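Local atomic coordinates of toll-receptor-related 2 (Hydra vulgaris, PDB entry 4W8H), a protein that probably passes signals into the cell as a membrane-bound Toll-related receptor, through the TIR domain that this chain represents. Residues Cys10-Asp15 / Asn73-Thr78; Phe25-Ala30 / Asn121-Ile126; Thr61-Ser66 / His85-Ile90; Tyr92-Val97 / Asp108-Asp113. One frame throughout, in Å; residues are numbered along the deposited sequence. Where two conformers were deposited one is given.

Contact 1: Cys10-Asp15 / Asn73-Thr78; sequences CYAPED and NICDKT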
# COMPACT_ATOMS: atom_id res chain seq x y z
N CYS A 10 -2.64 1.85 0.96
CA CYS A 10 -3.88 1.28 1.46
C CYS A 10 -3.61 0.51 2.78
O CYS A 10 -2.79 -0.42 2.79
CB CYS A 10 -4.46 0.32 0.43
SG CYS A 10 -5.99 -0.42 0.95
N TYR A 11 -4.24 0.93 3.87
CA TYR A 11 -3.88 0.44 5.22
C TYR A 11 -5.06 0.64 6.15
O TYR A 11 -5.90 1.51 5.93
CB TYR A 11 -2.64 1.17 5.75
CG TYR A 11 -2.91 2.61 6.13
CD1 TYR A 11 -3.04 3.60 5.14
CD2 TYR A 11 -3.10 2.99 7.44
CE1 TYR A 11 -3.35 4.88 5.47
CE2 TYR A 11 -3.37 4.28 7.79
CZ TYR A 11 -3.53 5.24 6.78
OH TYR A 11 -3.85 6.55 7.13
N ALA A 12 -5.10 -0.16 7.20
CA ALA A 12 -6.10 -0.03 8.25
C ALA A 12 -5.70 1.04 9.26
O ALA A 12 -4.52 1.18 9.60
CB ALA A 12 -6.29 -1.35 8.96
N PRO A 13 -6.68 1.76 9.83
CA PRO A 13 -6.35 2.80 10.80
C PRO A 13 -5.56 2.28 11.99
O PRO A 13 -4.73 3.01 12.55
CB PRO A 13 -7.72 3.29 11.25
CG PRO A 13 -8.62 3.02 10.11
CD PRO A 13 -8.10 1.79 9.44
N GLU A 14 -5.75 1.02 12.35
CA GLU A 14 -5.04 0.47 13.51
C GLU A 14 -3.52 0.45 13.30
O GLU A 14 -2.76 0.42 14.25
CB GLU A 14 -5.55 -0.94 13.78
CG GLU A 14 -6.95 -1.05 14.36
CD GLU A 14 -8.06 -1.01 13.33
OE1 GLU A 14 -7.81 -0.89 12.13
OE2 GLU A 14 -9.22 -1.12 13.77
N ASP A 15 -3.08 0.44 12.04
CA ASP A 15 -1.65 0.42 11.68
C ASP A 15 -1.12 1.79 11.30
O ASP A 15 -0.04 1.90 10.76
CB ASP A 15 -1.48 -0.55 10.50
CG ASP A 15 -1.88 -1.96 10.85
OD1 ASP A 15 -1.57 -2.44 11.96
OD2 ASP A 15 -2.51 -2.61 9.99
N ASN A 73 -13.37 -2.58 5.76
CA ASN A 73 -14.20 -2.51 4.53
C ASN A 73 -13.56 -1.67 3.43
O ASN A 73 -13.54 -2.10 2.25
CB ASN A 73 -15.60 -1.99 4.87
CG ASN A 73 -16.47 -3.03 5.56
OD1 ASN A 73 -16.21 -4.24 5.49
ND2 ASN A 73 -17.53 -2.55 6.24
N ILE A 74 -13.05 -0.50 3.79
CA ILE A 74 -12.40 0.33 2.78
C ILE A 74 -11.18 -0.38 2.23
O ILE A 74 -10.95 -0.35 1.03
CB ILE A 74 -12.08 1.74 3.34
CG1 ILE A 74 -13.37 2.55 3.42
CG2 ILE A 74 -11.05 2.45 2.45
CD1 ILE A 74 -13.19 3.89 4.09
N CYS A 75 -10.38 -1.00 3.09
CA CYS A 75 -9.25 -1.77 2.61
C CYS A 75 -9.66 -2.85 1.62
O CYS A 75 -9.01 -3.02 0.58
CB CYS A 75 -8.46 -2.38 3.78
SG CYS A 75 -7.64 -1.18 4.80
N ASP A 76 -10.70 -3.62 1.95
CA ASP A 76 -11.09 -4.67 1.03
C ASP A 76 -11.52 -4.12 -0.34
O ASP A 76 -11.15 -4.66 -1.37
CB ASP A 76 -12.21 -5.52 1.59
CG ASP A 76 -12.63 -6.62 0.61
OD1 ASP A 76 -11.77 -7.42 0.17
OD2 ASP A 76 -13.81 -6.66 0.22
N LYS A 77 -12.32 -3.06 -0.34
CA LYS A 77 -12.82 -2.50 -1.60
C LYS A 77 -11.65 -1.97 -2.42
O LYS A 77 -11.59 -2.14 -3.63
CB LYS A 77 -13.79 -1.37 -1.28
CG LYS A 77 -15.19 -1.81 -0.81
CD LYS A 77 -15.96 -0.62 -0.23
CE LYS A 77 -17.41 -0.95 0.06
NZ LYS A 77 -18.30 -0.37 -0.97
N THR A 78 -10.70 -1.34 -1.73
CA THR A 78 -9.53 -0.82 -2.41
C THR A 78 -8.71 -1.94 -3.02
O THR A 78 -8.26 -1.85 -4.16
CB THR A 78 -8.65 -0.02 -1.45
OG1 THR A 78 -9.42 1.02 -0.85
CG2 THR A 78 -7.46 0.53 -2.15

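Contact 2: Phe25-Ala30 / Asn121-Ile126; sequences FKLERA and NLFRDI. Unlike the reference sequence in segment 25-30: Lys26 (reference Glu), Leu27 (reference Val).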
# COMPACT_ATOMS: atom_id res chain seq x y z
N PHE A 25 6.77 8.48 5.80
CA PHE A 25 7.93 9.31 6.11
C PHE A 25 9.12 8.93 5.25
O PHE A 25 9.74 9.81 4.64
CB PHE A 25 8.26 9.13 7.59
CG PHE A 25 9.39 9.98 8.10
CD1 PHE A 25 9.23 11.34 8.21
CD2 PHE A 25 10.55 9.41 8.56
CE1 PHE A 25 10.26 12.13 8.75
CE2 PHE A 25 11.58 10.19 9.08
CZ PHE A 25 11.41 11.54 9.17
N LYS A 26 9.44 7.65 5.18
CA LYS A 26 10.60 7.22 4.40
C LYS A 26 10.39 7.36 2.90
O LYS A 26 11.32 7.74 2.17
CB LYS A 26 10.97 5.81 4.77
CG LYS A 26 11.74 5.79 6.09
CD LYS A 26 12.36 4.47 6.37
CE LYS A 26 13.40 4.02 5.35
NZ LYS A 26 14.47 5.00 5.03
N LEU A 27 9.17 7.05 2.43
CA LEU A 27 8.90 7.21 1.01
C LEU A 27 9.09 8.65 0.57
O LEU A 27 9.76 8.92 -0.43
CB LEU A 27 7.48 6.74 0.70
CG LEU A 27 7.22 5.23 0.72
CD1 LEU A 27 5.71 4.96 0.80
CD2 LEU A 27 7.79 4.53 -0.49
N GLU A 28 8.54 9.58 1.33
CA GLU A 28 8.59 10.99 0.96
C GLU A 28 10.02 11.51 1.04
O GLU A 28 10.46 12.30 0.20
CB GLU A 28 7.57 11.79 1.77
CG GLU A 28 6.11 11.42 1.37
CD GLU A 28 5.07 12.32 1.96
OE1 GLU A 28 5.25 12.84 3.08
OE2 GLU A 28 4.05 12.49 1.28
N ARG A 29 10.77 11.05 2.04
CA ARG A 29 12.19 11.47 2.13
C ARG A 29 13.01 10.99 0.93
O ARG A 29 13.97 11.63 0.53
CB ARG A 29 12.80 10.97 3.43
CG ARG A 29 12.35 11.81 4.62
CD ARG A 29 12.75 11.20 5.94
NE ARG A 29 14.20 11.16 6.10
CZ ARG A 29 14.92 12.11 6.70
NH1 ARG A 29 14.33 13.17 7.22
NH2 ARG A 29 16.25 11.98 6.79
N ALA A 30 12.60 9.84 0.38
CA ALA A 30 13.26 9.23 -0.77
C ALA A 30 12.80 9.84 -2.10
O ALA A 30 13.21 9.37 -3.16
CB ALA A 30 13.02 7.70 -0.77
N ASN A 121 14.34 -3.01 -1.50
CA ASN A 121 13.43 -3.72 -2.38
C ASN A 121 12.18 -2.91 -2.70
O ASN A 121 11.73 -2.86 -3.85
CB ASN A 121 13.02 -5.06 -1.77
CG ASN A 121 14.17 -6.07 -1.72
OD1 ASN A 121 15.22 -5.89 -2.34
ND2 ASN A 121 13.95 -7.13 -0.95
N LEU A 122 11.62 -2.28 -1.68
CA LEU A 122 10.43 -1.47 -1.87
C LEU A 122 10.72 -0.32 -2.84
O LEU A 122 9.99 -0.09 -3.82
CB LEU A 122 9.96 -0.93 -0.52
CG LEU A 122 8.74 -0.02 -0.56
CD1 LEU A 122 7.50 -0.73 -1.17
CD2 LEU A 122 8.38 0.47 0.82
N PHE A 123 11.78 0.43 -2.57
CA PHE A 123 12.05 1.60 -3.39
C PHE A 123 12.40 1.18 -4.81
O PHE A 123 12.04 1.85 -5.77
CB PHE A 123 13.20 2.42 -2.81
CG PHE A 123 12.93 3.07 -1.49
CD1 PHE A 123 11.66 3.15 -0.93
CD2 PHE A 123 13.98 3.49 -0.74
CE1 PHE A 123 11.45 3.72 0.30
CE2 PHE A 123 13.79 4.07 0.50
CZ PHE A 123 12.52 4.17 1.03
N ARG A 124 13.10 0.07 -4.99
CA ARG A 124 13.46 -0.41 -6.32
C ARG A 124 12.22 -0.72 -7.14
O ARG A 124 12.15 -0.42 -8.34
CB ARG A 124 14.36 -1.64 -6.18
CG ARG A 124 14.89 -2.19 -7.48
CD ARG A 124 15.51 -3.54 -7.24
NE ARG A 124 16.75 -3.47 -6.47
CZ ARG A 124 17.04 -4.19 -5.39
NH1 ARG A 124 18.22 -4.03 -4.84
NH2 ARG A 124 16.19 -5.09 -4.86
N ASP A 125 11.24 -1.35 -6.51
CA ASP A 125 10.04 -1.69 -7.25
C ASP A 125 9.27 -0.45 -7.67
O ASP A 125 8.77 -0.35 -8.81
CB ASP A 125 9.10 -2.63 -6.51
CG ASP A 125 8.01 -3.15 -7.43
OD1 ASP A 125 8.34 -3.88 -8.38
OD2 ASP A 125 6.85 -2.78 -7.27
N ILE A 126 9.16 0.49 -6.74
CA ILE A 126 8.44 1.72 -7.02
C ILE A 126 9.11 2.46 -8.16
O ILE A 126 8.43 2.96 -9.07
CB ILE A 126 8.37 2.59 -5.76
CG1 ILE A 126 7.52 1.84 -4.73
CG2 ILE A 126 7.84 3.99 -6.10
CD1 ILE A 126 7.47 2.50 -3.40

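Contact 3: Thr61-Ser66 / His85-Ile90; sequences TIVVMS and HQIIPI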
# COMPACT_ATOMS: atom_id res chain seq x y z
N THR A 61 -0.40 0.60 -5.90
CA THR A 61 -0.97 0.68 -4.56
C THR A 61 -0.22 -0.26 -3.64
O THR A 61 -0.15 -1.46 -3.90
CB THR A 61 -2.47 0.31 -4.54
OG1 THR A 61 -3.22 1.31 -5.27
CG2 THR A 61 -3.02 0.28 -3.14
N ILE A 62 0.36 0.30 -2.60
CA ILE A 62 0.91 -0.49 -1.53
C ILE A 62 -0.21 -0.96 -0.63
O ILE A 62 -1.04 -0.15 -0.21
CB ILE A 62 1.93 0.36 -0.70
CG1 ILE A 62 3.15 0.70 -1.56
CG2 ILE A 62 2.33 -0.36 0.55
CD1 ILE A 62 4.10 1.68 -0.87
N VAL A 63 -0.24 -2.25 -0.35
CA VAL A 63 -1.22 -2.89 0.50
C VAL A 63 -0.52 -3.29 1.82
O VAL A 63 0.37 -4.14 1.77
CB VAL A 63 -1.74 -4.12 -0.30
CG1 VAL A 63 -2.60 -5.03 0.57
CG2 VAL A 63 -2.49 -3.68 -1.59
N VAL A 64 -0.89 -2.71 2.94
CA VAL A 64 -0.19 -2.94 4.22
C VAL A 64 -0.98 -4.05 4.93
O VAL A 64 -1.95 -3.78 5.66
CB VAL A 64 -0.09 -1.66 5.04
CG1 VAL A 64 0.64 -1.97 6.36
CG2 VAL A 64 0.64 -0.58 4.25
N MET A 65 -0.56 -5.30 4.72
CA MET A 65 -1.30 -6.44 5.21
C MET A 65 -1.04 -6.63 6.71
O MET A 65 0.10 -6.54 7.23
CB MET A 65 -0.88 -7.70 4.46
CG MET A 65 -1.11 -7.58 2.95
SD MET A 65 -0.89 -9.14 2.06
CE MET A 65 0.87 -9.36 2.29
N SER A 66 -2.12 -6.92 7.41
CA SER A 66 -2.14 -7.16 8.86
C SER A 66 -3.52 -7.76 9.18
O SER A 66 -4.43 -7.71 8.34
CB SER A 66 -2.02 -5.85 9.61
OG SER A 66 -3.23 -5.11 9.57
N HIS A 85 -5.00 -3.45 -11.20
CA HIS A 85 -3.89 -2.61 -11.52
C HIS A 85 -2.65 -3.26 -10.95
O HIS A 85 -2.50 -4.48 -11.01
CB HIS A 85 -4.13 -1.23 -10.93
CG HIS A 85 -5.22 -0.48 -11.62
ND1 HIS A 85 -5.16 -0.16 -12.95
CD2 HIS A 85 -6.37 0.04 -11.15
CE1 HIS A 85 -6.24 0.51 -13.29
NE2 HIS A 85 -6.99 0.65 -12.21
N GLN A 86 -1.79 -2.49 -10.33
CA GLN A 86 -0.57 -3.05 -9.77
C GLN A 86 -0.54 -2.76 -8.30
O GLN A 86 -0.85 -1.64 -7.88
CB GLN A 86 0.63 -2.40 -10.42
CG GLN A 86 0.69 -2.50 -11.92
CD GLN A 86 1.94 -1.86 -12.41
OE1 GLN A 86 3.03 -2.40 -12.23
NE2 GLN A 86 1.80 -0.68 -13.04
N ILE A 87 -0.21 -3.80 -7.53
CA ILE A 87 -0.07 -3.63 -6.09
C ILE A 87 1.30 -4.09 -5.62
O ILE A 87 1.96 -4.90 -6.29
CB ILE A 87 -1.18 -4.34 -5.30
CG1 ILE A 87 -1.13 -5.85 -5.47
CG2 ILE A 87 -2.58 -3.82 -5.66
CD1 ILE A 87 -2.04 -6.59 -4.46
N ILE A 88 1.71 -3.53 -4.48
CA ILE A 88 2.91 -3.95 -3.76
C ILE A 88 2.47 -4.39 -2.39
O ILE A 88 2.19 -3.55 -1.53
CB ILE A 88 3.93 -2.81 -3.64
CG1 ILE A 88 4.35 -2.29 -5.00
CG2 ILE A 88 5.13 -3.30 -2.84
CD1 ILE A 88 5.17 -1.05 -4.93
N PRO A 89 2.31 -5.70 -2.16
CA PRO A 89 1.88 -6.16 -0.84
C PRO A 89 3.07 -6.18 0.13
O PRO A 89 4.17 -6.66 -0.21
CB PRO A 89 1.42 -7.58 -1.08
CG PRO A 89 1.54 -7.87 -2.58
CD PRO A 89 2.42 -6.81 -3.13
N ILE A 90 2.81 -5.61 1.31
CA ILE A 90 3.72 -5.64 2.43
C ILE A 90 3.09 -6.47 3.53
O ILE A 90 1.96 -6.19 3.96
CB ILE A 90 4.00 -4.25 2.99
CG1 ILE A 90 4.77 -3.42 1.95
CG2 ILE A 90 4.82 -4.36 4.31
CD1 ILE A 90 4.91 -1.96 2.33
O HOH W 1 -3.26 0.04 -7.91

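Contact 4: Tyr92-Val97 / Asp108-Asp113; sequences YRPCEV and DWCDKD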
# COMPACT_ATOMS: atom_id res chain seq x y z
N TYR A 92 3.05 -6.61 7.01
CA TYR A 92 3.47 -5.75 8.11
C TYR A 92 3.34 -6.49 9.43
O TYR A 92 4.22 -6.39 10.28
CB TYR A 92 2.67 -4.42 8.08
CG TYR A 92 2.83 -3.61 9.33
CD1 TYR A 92 4.08 -3.27 9.83
CD2 TYR A 92 1.70 -3.24 10.07
CE1 TYR A 92 4.19 -2.56 11.05
CE2 TYR A 92 1.81 -2.53 11.26
CZ TYR A 92 3.04 -2.24 11.76
OH TYR A 92 3.10 -1.57 12.95
N ARG A 93 2.21 -7.14 9.64
CA ARG A 93 1.99 -7.99 10.81
C ARG A 93 1.49 -9.35 10.35
O ARG A 93 0.71 -9.39 9.42
CB ARG A 93 0.98 -7.35 11.75
CG ARG A 93 1.48 -6.09 12.44
CD ARG A 93 0.29 -5.18 12.85
NE ARG A 93 -0.64 -5.88 13.69
CZ ARG A 93 -1.94 -5.67 13.79
NH1 ARG A 93 -2.57 -4.74 13.05
NH2 ARG A 93 -2.62 -6.43 14.65
N PRO A 94 1.90 -10.45 11.02
CA PRO A 94 1.44 -11.78 10.59
C PRO A 94 -0.08 -11.88 10.64
O PRO A 94 -0.74 -11.33 11.51
CB PRO A 94 2.06 -12.72 11.63
CG PRO A 94 3.27 -11.97 12.14
CD PRO A 94 2.79 -10.52 12.19
N CYS A 95 -0.63 -12.57 9.65
CA CYS A 95 -2.08 -12.65 9.51
C CYS A 95 -2.42 -13.77 8.55
O CYS A 95 -1.57 -14.27 7.81
CB CYS A 95 -2.68 -11.33 9.03
SG CYS A 95 -2.04 -10.72 7.49
N GLU A 96 -3.70 -14.12 8.50
CA GLU A 96 -4.21 -15.02 7.48
C GLU A 96 -4.39 -14.22 6.20
O GLU A 96 -5.27 -13.37 6.13
CB GLU A 96 -5.56 -15.61 7.89
CG GLU A 96 -6.08 -16.66 6.90
CD GLU A 96 -7.33 -17.37 7.37
OE1 GLU A 96 -7.62 -17.31 8.56
OE2 GLU A 96 -8.05 -17.97 6.53
N VAL A 97 -3.56 -14.53 5.22
CA VAL A 97 -3.59 -13.89 3.92
C VAL A 97 -4.64 -14.63 3.08
O VAL A 97 -4.60 -15.87 2.99
CB VAL A 97 -2.19 -13.95 3.26
CG1 VAL A 97 -2.23 -13.38 1.87
CG2 VAL A 97 -1.17 -13.17 4.10
N ASP A 108 8.26 -8.89 3.04
CA ASP A 108 7.94 -9.43 4.35
C ASP A 108 8.64 -8.62 5.44
O ASP A 108 9.79 -8.91 5.78
CB ASP A 108 8.37 -10.90 4.44
CG ASP A 108 7.85 -11.58 5.69
OD1 ASP A 108 7.32 -10.89 6.60
OD2 ASP A 108 7.96 -12.83 5.78
N TRP A 109 7.96 -7.65 6.01
CA TRP A 109 8.54 -6.84 7.10
C TRP A 109 8.72 -7.68 8.34
O TRP A 109 9.61 -7.41 9.17
CB TRP A 109 7.61 -5.65 7.40
CG TRP A 109 8.02 -4.84 8.60
CD1 TRP A 109 7.49 -4.90 9.82
CD2 TRP A 109 9.04 -3.83 8.64
NE1 TRP A 109 8.12 -4.01 10.66
CE2 TRP A 109 9.07 -3.34 9.94
CE3 TRP A 109 9.92 -3.31 7.70
CZ2 TRP A 109 9.94 -2.35 10.34
CZ3 TRP A 109 10.79 -2.34 8.08
CH2 TRP A 109 10.80 -1.86 9.40
N CYS A 110 7.95 -8.73 8.51
CA CYS A 110 8.01 -9.55 9.70
C CYS A 110 9.25 -10.41 9.75
O CYS A 110 9.63 -10.88 10.84
CB CYS A 110 6.79 -10.45 9.75
SG CYS A 110 5.24 -9.61 9.82
N ASP A 111 9.90 -10.67 8.62
CA ASP A 111 11.11 -11.50 8.57
C ASP A 111 12.30 -10.63 8.97
O ASP A 111 12.91 -9.95 8.14
CB ASP A 111 11.26 -12.02 7.15
CG ASP A 111 12.31 -13.12 7.01
OD1 ASP A 111 13.19 -13.22 7.89
OD2 ASP A 111 12.26 -13.84 5.99
N LYS A 112 12.64 -10.68 10.25
CA LYS A 112 13.58 -9.70 10.80
C LYS A 112 14.97 -9.81 10.15
O LYS A 112 15.61 -8.79 9.93
CB LYS A 112 13.70 -9.83 12.32
CG LYS A 112 12.41 -9.48 13.06
CD LYS A 112 12.61 -9.54 14.55
CE LYS A 112 11.31 -9.68 15.31
NZ LYS A 112 10.37 -8.60 15.08
N ASP A 113 15.41 -11.02 9.86
CA ASP A 113 16.77 -11.21 9.35
C ASP A 113 16.98 -10.58 7.96
O ASP A 113 18.12 -10.25 7.59
CB ASP A 113 17.14 -12.70 9.27
CG ASP A 113 17.32 -13.35 10.63
OD1 ASP A 113 17.32 -12.64 11.67
OD2 ASP A 113 17.48 -14.60 10.62

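Contact 1: Cys10-Asp15 / Asn73-Thr78
Cys10 and Cys75 hold their CA atoms 6.3 Å apart, where strand 5-10 gives way to the loop 11-15 and that loop runs past the first turns of helix 73-82. Two sulfurs carry the contact, and they are used differently. Cys10 SG stands anti to its backbone N (chi1 -180°), which carries it to the helix, and it rests on Thr78 with 3.6 Å to CG2. Its flank also meets the helix backbone, SG lying 3.9 Å from Cys75 CA. Cys75 SG instead settles over the flat face of the Tyr11-Ala12 peptide group: it stands about 3.3 Å above that plane, nearly its full 3.4 Å from Tyr11 C, and is likewise 3.4 Å from Tyr11 O. No hydrogen bond spans the two segments, and the sulfurs are 4.3 Å apart (Cys10 SG to Cys75 SG), far beyond disulfide length. Thr78 is held from within its own helix: OG1 bonds to Ile74 O at 2.8 Å, 38° above the carbonyl plane, while Thr78 N reaches the same oxygen from the opposite face. An alanine here would probably leave a gap beside Cys10 SG where CG2 lay, and would take from Ile74 O its side-chain donor. Tyr11 turns from the helix, its OH bonded to Asn37 and its ring packed on helix 16-29. In this flavodoxin-like TIR fold, the contact thus sits between strand 58-65, whose Ile62 and Val64 bond to the backbone of Cys10, and helix 47-56, whose Ile51 and Ile55 touch Thr78.

Contact 2: Phe25-Ala30 / Asn121-Ile126
Leu27 and Phe123 join helix 16-29 to the C-terminal helix 115-127, two helices lying against the same face of the parallel sheet in the flavodoxin-like TIR fold. The short helical segments approach to 11.6 Å between axes and cross at -52°, a wide spacing bridged by side chains. Phe123 does most of this: CG stands anti to the carbonyl carbon (chi1 -66°), and the ring beyond it reaches the last turn of helix 16-29. Ala30 CB sits over one face in a CH-pi contact, 4.1 Å from the Phe123 ring centroid and 20° off the normal. The backbone of the same turn approaches obliquely, Lys26 O being 3.9 Å from Phe123 CZ. On the sheet side, Leu27 CD2 is the shared methyl: it meets Phe123 CE1 at 3.8 Å and, more loosely, Leu122 CD2 at 4.3 Å. The Leu27 and Ile126 side chains cross at about a right angle, Leu27 CD2 lying 3.6 Å from Ile126 CD1. Beneath them Leu27 and Ile126 continue onto strand 5-10, and Ile32 from a loop touches both as well as Phe123. Polar ties lie around this patch: Lys26 makes a cation-pi contact with Trp119, and Ala30 O accepts from Arg127. With no hydrogen bond between the two segments, their hold rests on the methyls of Leu27, Ile126 and Ala30 and on the Phe123 ring, in a patch only partly buried, and is probably weakly directional.

Contact 3: Thr61-Ser66 / His85-Ile90
Met65 runs alongside the Pro89 ring in the same direction, because CG is anti to the carbonyl carbon (chi1 -59°) and the chain bends at chi3 (-67°), which swings Met65 CE to 3.9 Å from Pro89 CB. The same bend sets CE 3.7 Å from Ile90 O. A glycine in place of Met65 would probably leave Pro89 CB without this thioether neighbour and open a gap beside the Ile90 carbonyl. On the other face, Ile62 CG2 is anti to its backbone N and meets Ile90 CD1 at 3.5 Å. The backbones pair as parallel strands: Thr61 N to Gln86 O, Ile88 N to Thr61 O, Val63 N to Ile88 O, Ile90 N to Val63 O, and Met65 N to Ile90 O. The bond from Met65 N to Ile90 O is 2.8 Å long, and at 173° the donor lies nearly in line with the carbonyl. Pro89, which has no N-H, falls between the two donors Ile88 and Ile90 and costs this pairing nothing. At the N-terminal end of the pairing a water donates to Gln86 O at 2.9 Å and bonds Thr61 OG1 as well. The pair closes the beta-alpha-beta unit 58-65, 73-82, 87-91 in the buried middle of the sheet. Strand 5-10 bonds to the other edge of 58-65; helix 16-29 packs on Ile62 and Val64, and helix 115-127 on Ile88 and Ile90.

Contact 4: Tyr92-Val97 / Asp108-Asp113
Tyr92 and Cys110 anchor a surface contact of the flavodoxin-like TIR fold, between the loop that leaves strand 87-91 and the type I turn Asp108-Asp111 that follows strand 107-108. The tight part is gathered around one sulfur. Cys110 SG, placed anti to its carbonyl carbon (chi1 -61°), lies 3.4 Å from Tyr92 O, 3.5 Å from Pro94 CD and 3.8 Å from Arg93 CA, so that three successive residues of the loop bend around it. Trp109 packs beside it. Its CD1 comes to Tyr92 O at the ring edge, near the indole plane, with 3.6 Å between them, and it also meets Tyr92 CD1 at 3.8 Å. The two side chains run side by side, yet their rings are neither stacked nor edge-to-face: the planes make 41°. Both aromatics have further partners, Tyr92 stacking with Trp18 while Trp109 sets its ring edge-to-face with Phe118 and makes a cation-pi contact with Arg115. The loose side is the outer one. Pro94 is already exposed and gives the sulfur just one side of its ring, and beyond it the chains diverge, Glu96 and Asp113 both facing solvent without touching the other segment. No hydrogen bond crosses here, and the turn itself is lightly tied, Asp108 OD1 taking weak bonds from Cys110 N and Asp111 N. Arg93 is held by salt bridges to Asp15 and Asp68, while its CG sits 3.6 Å above the plane of the Tyr92 ring, offset toward the rim.

All four contacts belong to one flavodoxin-like domain with a five-stranded parallel sheet. Contact 3 is central, about 4 Å from the chain centre, and contacts 1 and 2 lie on opposite sides of that centre, their own centres about 20 Å apart. Contact 1 touches contact 3 through paired strands 5-10 and 58-65, and contact 2 packs on it through Ile88 and Ile62. Contact 4 continues from strand 87-91, its Arg93 bridging to Asp15 of contact 1. Along the chain, contact 1 alternates with contacts 2 and 3 and closes before contact 4 opens; contacts 3 and 4 are nested within contact 2, which packs the last helix against the first.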